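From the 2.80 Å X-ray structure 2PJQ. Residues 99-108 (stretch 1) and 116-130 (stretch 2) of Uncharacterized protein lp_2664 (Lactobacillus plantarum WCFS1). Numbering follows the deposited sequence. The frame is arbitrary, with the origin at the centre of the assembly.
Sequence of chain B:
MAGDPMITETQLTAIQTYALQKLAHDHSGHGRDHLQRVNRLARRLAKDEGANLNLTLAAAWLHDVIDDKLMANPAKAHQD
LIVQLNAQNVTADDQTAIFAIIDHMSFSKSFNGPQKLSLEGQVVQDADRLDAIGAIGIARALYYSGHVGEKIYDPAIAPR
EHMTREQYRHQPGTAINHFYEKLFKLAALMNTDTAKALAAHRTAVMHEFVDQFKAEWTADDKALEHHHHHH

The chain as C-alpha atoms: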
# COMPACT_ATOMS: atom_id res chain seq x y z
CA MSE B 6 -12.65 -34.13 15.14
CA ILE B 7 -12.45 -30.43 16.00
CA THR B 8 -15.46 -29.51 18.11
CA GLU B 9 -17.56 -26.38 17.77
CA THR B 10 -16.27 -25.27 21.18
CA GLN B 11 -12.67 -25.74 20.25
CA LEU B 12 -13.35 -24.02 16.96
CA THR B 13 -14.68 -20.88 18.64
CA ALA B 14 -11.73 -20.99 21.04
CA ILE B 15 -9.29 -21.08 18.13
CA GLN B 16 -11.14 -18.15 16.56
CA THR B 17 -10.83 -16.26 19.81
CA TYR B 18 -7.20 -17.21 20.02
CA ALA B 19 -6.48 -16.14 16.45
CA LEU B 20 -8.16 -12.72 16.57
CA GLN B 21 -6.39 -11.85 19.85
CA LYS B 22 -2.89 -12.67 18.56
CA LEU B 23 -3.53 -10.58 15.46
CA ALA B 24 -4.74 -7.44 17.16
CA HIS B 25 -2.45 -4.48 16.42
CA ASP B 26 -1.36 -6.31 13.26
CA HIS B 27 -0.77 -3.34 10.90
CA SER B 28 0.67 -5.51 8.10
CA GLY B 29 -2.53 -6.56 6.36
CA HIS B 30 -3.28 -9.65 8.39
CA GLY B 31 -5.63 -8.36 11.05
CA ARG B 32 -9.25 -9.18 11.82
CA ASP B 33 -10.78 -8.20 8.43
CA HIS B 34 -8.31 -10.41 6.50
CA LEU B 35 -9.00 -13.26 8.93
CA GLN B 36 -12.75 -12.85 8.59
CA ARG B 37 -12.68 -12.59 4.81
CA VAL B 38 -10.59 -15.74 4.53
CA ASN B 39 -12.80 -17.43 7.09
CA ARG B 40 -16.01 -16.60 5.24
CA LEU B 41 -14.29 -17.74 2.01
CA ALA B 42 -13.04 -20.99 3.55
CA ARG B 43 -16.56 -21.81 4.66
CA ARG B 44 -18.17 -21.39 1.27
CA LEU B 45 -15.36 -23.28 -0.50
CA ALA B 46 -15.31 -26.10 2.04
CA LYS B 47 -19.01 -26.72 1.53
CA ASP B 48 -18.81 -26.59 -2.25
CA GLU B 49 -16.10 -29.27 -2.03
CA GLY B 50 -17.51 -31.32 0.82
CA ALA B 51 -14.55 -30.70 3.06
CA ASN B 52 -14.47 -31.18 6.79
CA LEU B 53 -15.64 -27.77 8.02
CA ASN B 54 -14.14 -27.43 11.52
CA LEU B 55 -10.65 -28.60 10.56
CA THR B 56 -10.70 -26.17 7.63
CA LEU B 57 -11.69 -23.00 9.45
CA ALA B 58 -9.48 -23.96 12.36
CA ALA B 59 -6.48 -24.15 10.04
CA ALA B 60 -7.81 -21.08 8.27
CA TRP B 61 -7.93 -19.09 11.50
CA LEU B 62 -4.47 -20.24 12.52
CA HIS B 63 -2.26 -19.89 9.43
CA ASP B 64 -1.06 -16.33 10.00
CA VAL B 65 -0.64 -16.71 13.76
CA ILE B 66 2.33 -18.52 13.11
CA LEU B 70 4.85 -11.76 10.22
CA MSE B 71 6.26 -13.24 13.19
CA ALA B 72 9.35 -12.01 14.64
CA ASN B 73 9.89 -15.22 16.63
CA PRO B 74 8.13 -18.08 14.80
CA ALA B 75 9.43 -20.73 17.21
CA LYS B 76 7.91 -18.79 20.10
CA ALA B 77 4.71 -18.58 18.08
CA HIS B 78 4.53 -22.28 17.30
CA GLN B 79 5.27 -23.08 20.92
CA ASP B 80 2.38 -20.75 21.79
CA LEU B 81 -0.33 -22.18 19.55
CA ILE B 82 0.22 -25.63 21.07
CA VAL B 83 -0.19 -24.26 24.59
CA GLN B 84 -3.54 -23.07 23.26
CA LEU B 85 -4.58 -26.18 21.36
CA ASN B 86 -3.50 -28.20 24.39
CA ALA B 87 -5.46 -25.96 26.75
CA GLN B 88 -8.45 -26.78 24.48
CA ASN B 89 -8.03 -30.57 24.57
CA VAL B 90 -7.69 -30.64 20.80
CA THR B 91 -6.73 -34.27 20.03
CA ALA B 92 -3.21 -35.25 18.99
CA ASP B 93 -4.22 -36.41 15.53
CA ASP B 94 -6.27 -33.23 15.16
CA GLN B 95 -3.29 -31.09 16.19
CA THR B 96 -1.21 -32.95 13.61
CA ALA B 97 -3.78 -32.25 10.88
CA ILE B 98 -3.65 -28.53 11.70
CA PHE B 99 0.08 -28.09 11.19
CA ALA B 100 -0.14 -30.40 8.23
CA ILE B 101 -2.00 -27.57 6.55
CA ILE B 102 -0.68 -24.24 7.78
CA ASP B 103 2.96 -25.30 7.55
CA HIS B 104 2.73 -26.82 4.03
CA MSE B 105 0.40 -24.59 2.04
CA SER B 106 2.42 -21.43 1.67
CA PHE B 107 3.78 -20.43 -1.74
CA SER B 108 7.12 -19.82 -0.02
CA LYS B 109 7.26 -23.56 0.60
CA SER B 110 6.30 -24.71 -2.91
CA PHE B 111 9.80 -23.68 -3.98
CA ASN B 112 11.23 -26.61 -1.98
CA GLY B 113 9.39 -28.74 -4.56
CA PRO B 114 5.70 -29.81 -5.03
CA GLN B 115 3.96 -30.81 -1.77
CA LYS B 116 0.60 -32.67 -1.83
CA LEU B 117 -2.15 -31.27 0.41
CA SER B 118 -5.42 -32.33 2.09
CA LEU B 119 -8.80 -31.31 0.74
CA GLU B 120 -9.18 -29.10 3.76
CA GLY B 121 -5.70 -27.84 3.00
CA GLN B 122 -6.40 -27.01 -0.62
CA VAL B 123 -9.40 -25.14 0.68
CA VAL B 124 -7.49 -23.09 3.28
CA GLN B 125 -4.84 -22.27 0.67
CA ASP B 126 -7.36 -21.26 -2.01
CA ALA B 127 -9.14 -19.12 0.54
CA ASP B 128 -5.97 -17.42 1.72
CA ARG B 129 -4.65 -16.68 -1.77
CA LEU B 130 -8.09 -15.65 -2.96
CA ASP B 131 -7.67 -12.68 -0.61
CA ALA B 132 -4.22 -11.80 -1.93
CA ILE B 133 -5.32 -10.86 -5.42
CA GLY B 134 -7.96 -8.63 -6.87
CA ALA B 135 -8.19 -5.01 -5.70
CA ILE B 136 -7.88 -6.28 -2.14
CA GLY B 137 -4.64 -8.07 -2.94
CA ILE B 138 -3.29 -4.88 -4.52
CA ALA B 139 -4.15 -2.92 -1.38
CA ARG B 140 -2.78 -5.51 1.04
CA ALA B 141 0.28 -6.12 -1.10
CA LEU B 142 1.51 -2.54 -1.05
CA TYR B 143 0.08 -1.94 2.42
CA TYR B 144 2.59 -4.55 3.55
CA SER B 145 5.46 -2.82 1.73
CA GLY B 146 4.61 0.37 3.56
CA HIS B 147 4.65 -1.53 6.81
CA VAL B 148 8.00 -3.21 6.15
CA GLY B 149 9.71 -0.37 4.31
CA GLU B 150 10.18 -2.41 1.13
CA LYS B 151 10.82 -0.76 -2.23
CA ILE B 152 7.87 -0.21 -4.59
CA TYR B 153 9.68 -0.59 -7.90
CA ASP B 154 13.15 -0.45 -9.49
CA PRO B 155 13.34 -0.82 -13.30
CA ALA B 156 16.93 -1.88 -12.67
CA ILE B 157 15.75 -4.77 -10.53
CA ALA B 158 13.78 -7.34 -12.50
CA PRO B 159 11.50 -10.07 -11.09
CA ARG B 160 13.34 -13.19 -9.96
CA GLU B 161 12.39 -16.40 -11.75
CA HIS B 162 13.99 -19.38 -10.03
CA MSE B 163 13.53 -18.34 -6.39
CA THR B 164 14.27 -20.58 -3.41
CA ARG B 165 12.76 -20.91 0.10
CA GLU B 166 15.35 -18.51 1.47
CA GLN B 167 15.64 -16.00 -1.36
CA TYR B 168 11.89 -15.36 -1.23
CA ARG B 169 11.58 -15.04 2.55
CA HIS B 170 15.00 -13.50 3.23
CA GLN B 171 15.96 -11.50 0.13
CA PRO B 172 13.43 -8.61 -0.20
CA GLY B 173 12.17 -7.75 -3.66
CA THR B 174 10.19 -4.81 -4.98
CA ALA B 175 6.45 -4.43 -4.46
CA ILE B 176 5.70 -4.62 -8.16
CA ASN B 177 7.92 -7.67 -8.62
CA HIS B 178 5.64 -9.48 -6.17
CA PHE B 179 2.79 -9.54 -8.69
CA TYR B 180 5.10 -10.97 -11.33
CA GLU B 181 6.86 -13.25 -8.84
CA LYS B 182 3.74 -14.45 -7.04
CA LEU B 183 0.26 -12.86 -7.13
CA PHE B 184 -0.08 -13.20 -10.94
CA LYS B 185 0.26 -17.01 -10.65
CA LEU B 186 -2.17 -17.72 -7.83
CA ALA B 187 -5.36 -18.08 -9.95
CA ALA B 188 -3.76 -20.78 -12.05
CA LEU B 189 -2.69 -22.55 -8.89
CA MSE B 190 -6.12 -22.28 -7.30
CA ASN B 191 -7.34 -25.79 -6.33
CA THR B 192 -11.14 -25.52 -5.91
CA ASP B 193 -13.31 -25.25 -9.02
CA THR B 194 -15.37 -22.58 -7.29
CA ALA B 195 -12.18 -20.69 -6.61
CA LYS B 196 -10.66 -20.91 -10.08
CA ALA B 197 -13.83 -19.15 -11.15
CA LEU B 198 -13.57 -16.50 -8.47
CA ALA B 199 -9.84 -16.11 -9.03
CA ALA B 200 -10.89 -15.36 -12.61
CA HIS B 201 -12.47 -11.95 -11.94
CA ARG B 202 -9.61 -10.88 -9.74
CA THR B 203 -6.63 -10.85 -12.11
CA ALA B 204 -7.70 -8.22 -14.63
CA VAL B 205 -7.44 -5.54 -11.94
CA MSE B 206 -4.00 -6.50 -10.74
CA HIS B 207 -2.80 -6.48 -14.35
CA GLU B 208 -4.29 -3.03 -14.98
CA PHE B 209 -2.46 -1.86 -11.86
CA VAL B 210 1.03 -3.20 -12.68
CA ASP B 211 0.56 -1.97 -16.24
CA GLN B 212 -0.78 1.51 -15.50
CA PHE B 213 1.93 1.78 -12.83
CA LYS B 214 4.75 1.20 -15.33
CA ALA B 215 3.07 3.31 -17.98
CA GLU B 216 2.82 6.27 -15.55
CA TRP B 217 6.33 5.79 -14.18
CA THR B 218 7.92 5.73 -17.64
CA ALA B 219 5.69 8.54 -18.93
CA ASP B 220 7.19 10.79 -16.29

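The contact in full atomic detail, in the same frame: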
# COMPACT_ATOMS: atom_id res chain seq x y z
N PHE B 99 -1.21 -28.57 11.65
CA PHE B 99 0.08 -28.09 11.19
C PHE B 99 0.34 -28.61 9.81
O PHE B 99 1.01 -27.95 9.01
CB PHE B 99 1.18 -28.53 12.14
CG PHE B 99 1.20 -27.75 13.42
CD1 PHE B 99 1.79 -26.49 13.48
CD2 PHE B 99 0.61 -28.26 14.58
CE1 PHE B 99 1.80 -25.77 14.66
CE2 PHE B 99 0.62 -27.54 15.76
CZ PHE B 99 1.22 -26.29 15.80
N ALA B 100 -0.25 -29.77 9.52
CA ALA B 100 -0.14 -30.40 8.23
C ALA B 100 -0.51 -29.38 7.18
O ALA B 100 0.12 -29.29 6.13
CB ALA B 100 -1.08 -31.57 8.16
N ILE B 101 -1.54 -28.60 7.47
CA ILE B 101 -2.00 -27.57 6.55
C ILE B 101 -1.09 -26.34 6.63
O ILE B 101 -0.14 -26.18 5.88
CB ILE B 101 -3.45 -27.16 6.88
CG1 ILE B 101 -4.39 -28.32 6.59
CG2 ILE B 101 -3.84 -25.92 6.06
CD1 ILE B 101 -5.81 -28.09 7.04
N ILE B 102 -1.42 -25.46 7.56
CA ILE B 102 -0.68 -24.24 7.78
C ILE B 102 0.76 -24.29 7.31
O ILE B 102 1.15 -23.52 6.43
CB ILE B 102 -0.70 -23.91 9.25
CG1 ILE B 102 -2.14 -23.94 9.75
CG2 ILE B 102 -0.09 -22.56 9.48
CD1 ILE B 102 -2.22 -23.89 11.23
N ASP B 103 1.54 -25.20 7.88
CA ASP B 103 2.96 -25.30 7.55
C ASP B 103 3.37 -25.80 6.17
O ASP B 103 4.56 -25.73 5.83
CB ASP B 103 3.67 -26.13 8.63
CG ASP B 103 3.58 -25.49 10.01
OD1 ASP B 103 3.76 -24.25 10.11
OD2 ASP B 103 3.35 -26.20 11.01
N HIS B 104 2.42 -26.28 5.36
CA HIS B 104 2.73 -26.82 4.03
C HIS B 104 1.74 -26.38 2.97
O HIS B 104 1.32 -27.18 2.14
CB HIS B 104 2.74 -28.34 4.08
CG HIS B 104 3.52 -28.90 5.22
ND1 HIS B 104 4.89 -28.80 5.31
CD2 HIS B 104 3.12 -29.54 6.34
CE1 HIS B 104 5.30 -29.36 6.43
NE2 HIS B 104 4.25 -29.81 7.08
N MSE B 105 1.36 -25.11 2.99
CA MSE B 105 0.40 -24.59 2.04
C MSE B 105 0.88 -23.25 1.51
O MSE B 105 0.30 -22.70 0.57
CB MSE B 105 -0.93 -24.38 2.73
CG MSE B 105 -0.76 -23.52 3.95
SE MSE B 105 -2.39 -22.70 4.44
CE MSE B 105 -1.94 -20.86 4.08
N SER B 106 1.92 -22.70 2.13
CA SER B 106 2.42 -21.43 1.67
C SER B 106 3.18 -21.58 0.36
O SER B 106 3.79 -22.62 0.08
CB SER B 106 3.31 -20.78 2.73
OG SER B 106 2.57 -20.42 3.88
N PHE B 107 3.11 -20.52 -0.45
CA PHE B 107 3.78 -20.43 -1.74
C PHE B 107 5.29 -20.47 -1.49
O PHE B 107 6.05 -21.04 -2.28
CB PHE B 107 3.40 -19.10 -2.39
CG PHE B 107 4.05 -18.85 -3.71
CD1 PHE B 107 3.55 -19.42 -4.87
CD2 PHE B 107 5.12 -17.97 -3.80
CE1 PHE B 107 4.10 -19.12 -6.11
CE2 PHE B 107 5.68 -17.66 -5.04
CZ PHE B 107 5.17 -18.24 -6.19
N SER B 108 5.71 -19.86 -0.38
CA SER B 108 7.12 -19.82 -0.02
C SER B 108 7.68 -21.23 0.02
O SER B 108 8.82 -21.48 -0.38
CB SER B 108 7.31 -19.14 1.35
OG SER B 108 6.58 -19.80 2.37
N LYS B 116 2.03 -32.33 -1.79
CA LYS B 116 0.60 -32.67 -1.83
C LYS B 116 -0.13 -32.24 -0.55
O LYS B 116 0.41 -32.34 0.55
CB LYS B 116 0.41 -34.17 -2.06
CG LYS B 116 -1.01 -34.56 -2.46
CD LYS B 116 -1.11 -36.03 -2.80
CE LYS B 116 -0.16 -36.41 -3.93
NZ LYS B 116 -0.15 -37.87 -4.21
N LEU B 117 -1.36 -31.78 -0.71
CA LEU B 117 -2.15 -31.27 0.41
C LEU B 117 -3.47 -32.00 0.65
O LEU B 117 -3.89 -32.81 -0.17
CB LEU B 117 -2.41 -29.79 0.14
CG LEU B 117 -2.28 -28.79 1.28
CD1 LEU B 117 -0.93 -28.93 1.93
CD2 LEU B 117 -2.47 -27.40 0.72
N SER B 118 -4.13 -31.72 1.78
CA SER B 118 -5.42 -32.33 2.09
C SER B 118 -6.48 -31.62 1.25
O SER B 118 -6.15 -30.76 0.43
CB SER B 118 -5.81 -32.13 3.56
OG SER B 118 -4.75 -32.43 4.44
N LEU B 119 -7.74 -31.98 1.46
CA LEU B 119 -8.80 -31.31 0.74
C LEU B 119 -9.07 -30.07 1.57
O LEU B 119 -9.36 -29.00 1.04
CB LEU B 119 -10.07 -32.16 0.68
CG LEU B 119 -11.28 -31.50 0.01
CD1 LEU B 119 -11.05 -31.34 -1.49
CD2 LEU B 119 -12.50 -32.34 0.27
N GLU B 120 -8.96 -30.23 2.89
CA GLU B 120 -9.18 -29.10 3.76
C GLU B 120 -8.03 -28.15 3.57
O GLU B 120 -8.20 -26.95 3.70
CB GLU B 120 -9.28 -29.53 5.22
CG GLU B 120 -9.04 -31.01 5.47
CD GLU B 120 -10.03 -31.89 4.75
OE1 GLU B 120 -11.23 -31.82 5.08
OE2 GLU B 120 -9.60 -32.65 3.86
N GLY B 121 -6.86 -28.69 3.23
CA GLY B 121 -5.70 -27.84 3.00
C GLY B 121 -5.85 -27.02 1.72
O GLY B 121 -5.63 -25.82 1.70
N GLN B 122 -6.22 -27.69 0.64
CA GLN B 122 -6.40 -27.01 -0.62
C GLN B 122 -7.41 -25.91 -0.42
O GLN B 122 -7.31 -24.85 -1.02
CB GLN B 122 -6.91 -27.99 -1.67
CG GLN B 122 -5.89 -29.07 -2.02
CD GLN B 122 -6.47 -30.16 -2.90
OE1 GLN B 122 -7.47 -29.97 -3.60
NE2 GLN B 122 -5.82 -31.32 -2.88
N VAL B 123 -8.39 -26.15 0.44
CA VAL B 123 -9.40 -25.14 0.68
C VAL B 123 -8.84 -23.95 1.47
O VAL B 123 -9.12 -22.80 1.13
CB VAL B 123 -10.62 -25.73 1.41
CG1 VAL B 123 -11.54 -24.61 1.88
CG2 VAL B 123 -11.40 -26.62 0.45
N VAL B 124 -8.05 -24.20 2.51
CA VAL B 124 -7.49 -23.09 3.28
C VAL B 124 -6.63 -22.26 2.31
O VAL B 124 -6.81 -21.05 2.17
CB VAL B 124 -6.62 -23.60 4.47
CG1 VAL B 124 -6.41 -22.49 5.49
CG2 VAL B 124 -7.30 -24.77 5.13
N GLN B 125 -5.72 -22.93 1.62
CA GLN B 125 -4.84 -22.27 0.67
C GLN B 125 -5.60 -21.41 -0.35
O GLN B 125 -5.28 -20.22 -0.54
CB GLN B 125 -3.99 -23.31 -0.06
CG GLN B 125 -3.17 -22.73 -1.18
CD GLN B 125 -2.23 -23.73 -1.80
OE1 GLN B 125 -1.19 -24.08 -1.22
NE2 GLN B 125 -2.58 -24.21 -2.99
N ASP B 126 -6.58 -22.00 -1.02
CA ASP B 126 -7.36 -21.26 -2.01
C ASP B 126 -8.03 -20.06 -1.38
O ASP B 126 -8.15 -19.00 -1.99
CB ASP B 126 -8.41 -22.16 -2.64
CG ASP B 126 -7.81 -23.11 -3.65
OD1 ASP B 126 -6.66 -22.88 -4.07
OD2 ASP B 126 -8.50 -24.08 -4.03
N ALA B 127 -8.48 -20.22 -0.14
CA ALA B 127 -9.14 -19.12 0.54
C ALA B 127 -8.14 -18.01 0.84
O ALA B 127 -8.40 -16.84 0.58
CB ALA B 127 -9.75 -19.62 1.83
N ASP B 128 -6.98 -18.40 1.37
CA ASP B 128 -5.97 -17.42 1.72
C ASP B 128 -5.47 -16.64 0.50
O ASP B 128 -5.38 -15.41 0.54
CB ASP B 128 -4.80 -18.10 2.41
CG ASP B 128 -4.05 -17.17 3.34
OD1 ASP B 128 -4.66 -16.75 4.35
OD2 ASP B 128 -2.88 -16.84 3.06
N ARG B 129 -5.14 -17.35 -0.57
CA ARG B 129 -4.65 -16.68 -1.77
C ARG B 129 -5.73 -15.84 -2.40
O ARG B 129 -5.47 -14.74 -2.88
CB ARG B 129 -4.13 -17.71 -2.78
CG ARG B 129 -2.81 -18.32 -2.35
CD ARG B 129 -2.42 -19.54 -3.15
NE ARG B 129 -1.23 -20.15 -2.58
CZ ARG B 129 -0.61 -21.21 -3.09
NH1 ARG B 129 -1.06 -21.79 -4.19
NH2 ARG B 129 0.47 -21.69 -2.47
N LEU B 130 -6.96 -16.36 -2.38
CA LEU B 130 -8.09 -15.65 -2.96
C LEU B 130 -8.23 -14.23 -2.42
O LEU B 130 -8.86 -13.40 -3.05
CB LEU B 130 -9.38 -16.43 -2.73
CG LEU B 130 -9.73 -17.36 -3.88
CD1 LEU B 130 -11.00 -18.06 -3.56
CD2 LEU B 130 -9.89 -16.55 -5.17

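Stretch 1 enters as the last part of a helix, passes through a loop around His104 to Ser106, and reaches a weakly bonded helix near Phe107. Two backbone bonds mark the departure from the first helix: Asp103 N to Phe99 O at 3.0 Å keeps the helical i to i+4 pattern, whereas His104 N to Ile101 O at 2.6 Å spans only three residues. Stretch 2 is helical from Leu119, with Ser118 at the N-cap position, and its i to i+4 bonds run from Gln122 N to Ser118 O (3.1 Å) through Leu130 N to Asp126 O (2.9 Å). The CA atoms of Ile101 and Gly121 lie 5.1 Å apart, and those of Met105 and Gln125 5.9 Å, so a four-residue advance in one stretch matches four in the other and the chains run in the same general direction.

The closest approach of these backbones coincides with a glycine. Ile101 CG1 sits 3.9 Å from Gly121 CA, and an ideal CB there would fall 2.7 Å from Leu117 CG, a clash within stretch 2. Ile101, with chi1 m and chi2 t, also places CG2 3.8 Å from Val124 CG2, an apolar contact between buried residues.

Met105, modelled as selenomethionine, has the largest area covered by the other stretch, 103 Å². Its CB lies 3.9 Å from Leu117 CD2 and its SE 4.2 Å from Val124 CG1, so it packs against both the segment preceding the helix and the helix itself.

Polar groups gather beyond this apolar patch. Arg129 NH2 lies 3.2 Å from Met105 O, a separation that alone does not establish a hydrogen bond. Phe107 N is near the guanidinium plane, at its edge, 3.5 Å from Arg129 NH2. The contact buries 474 Å² in total and rests most securely on its apolar packing.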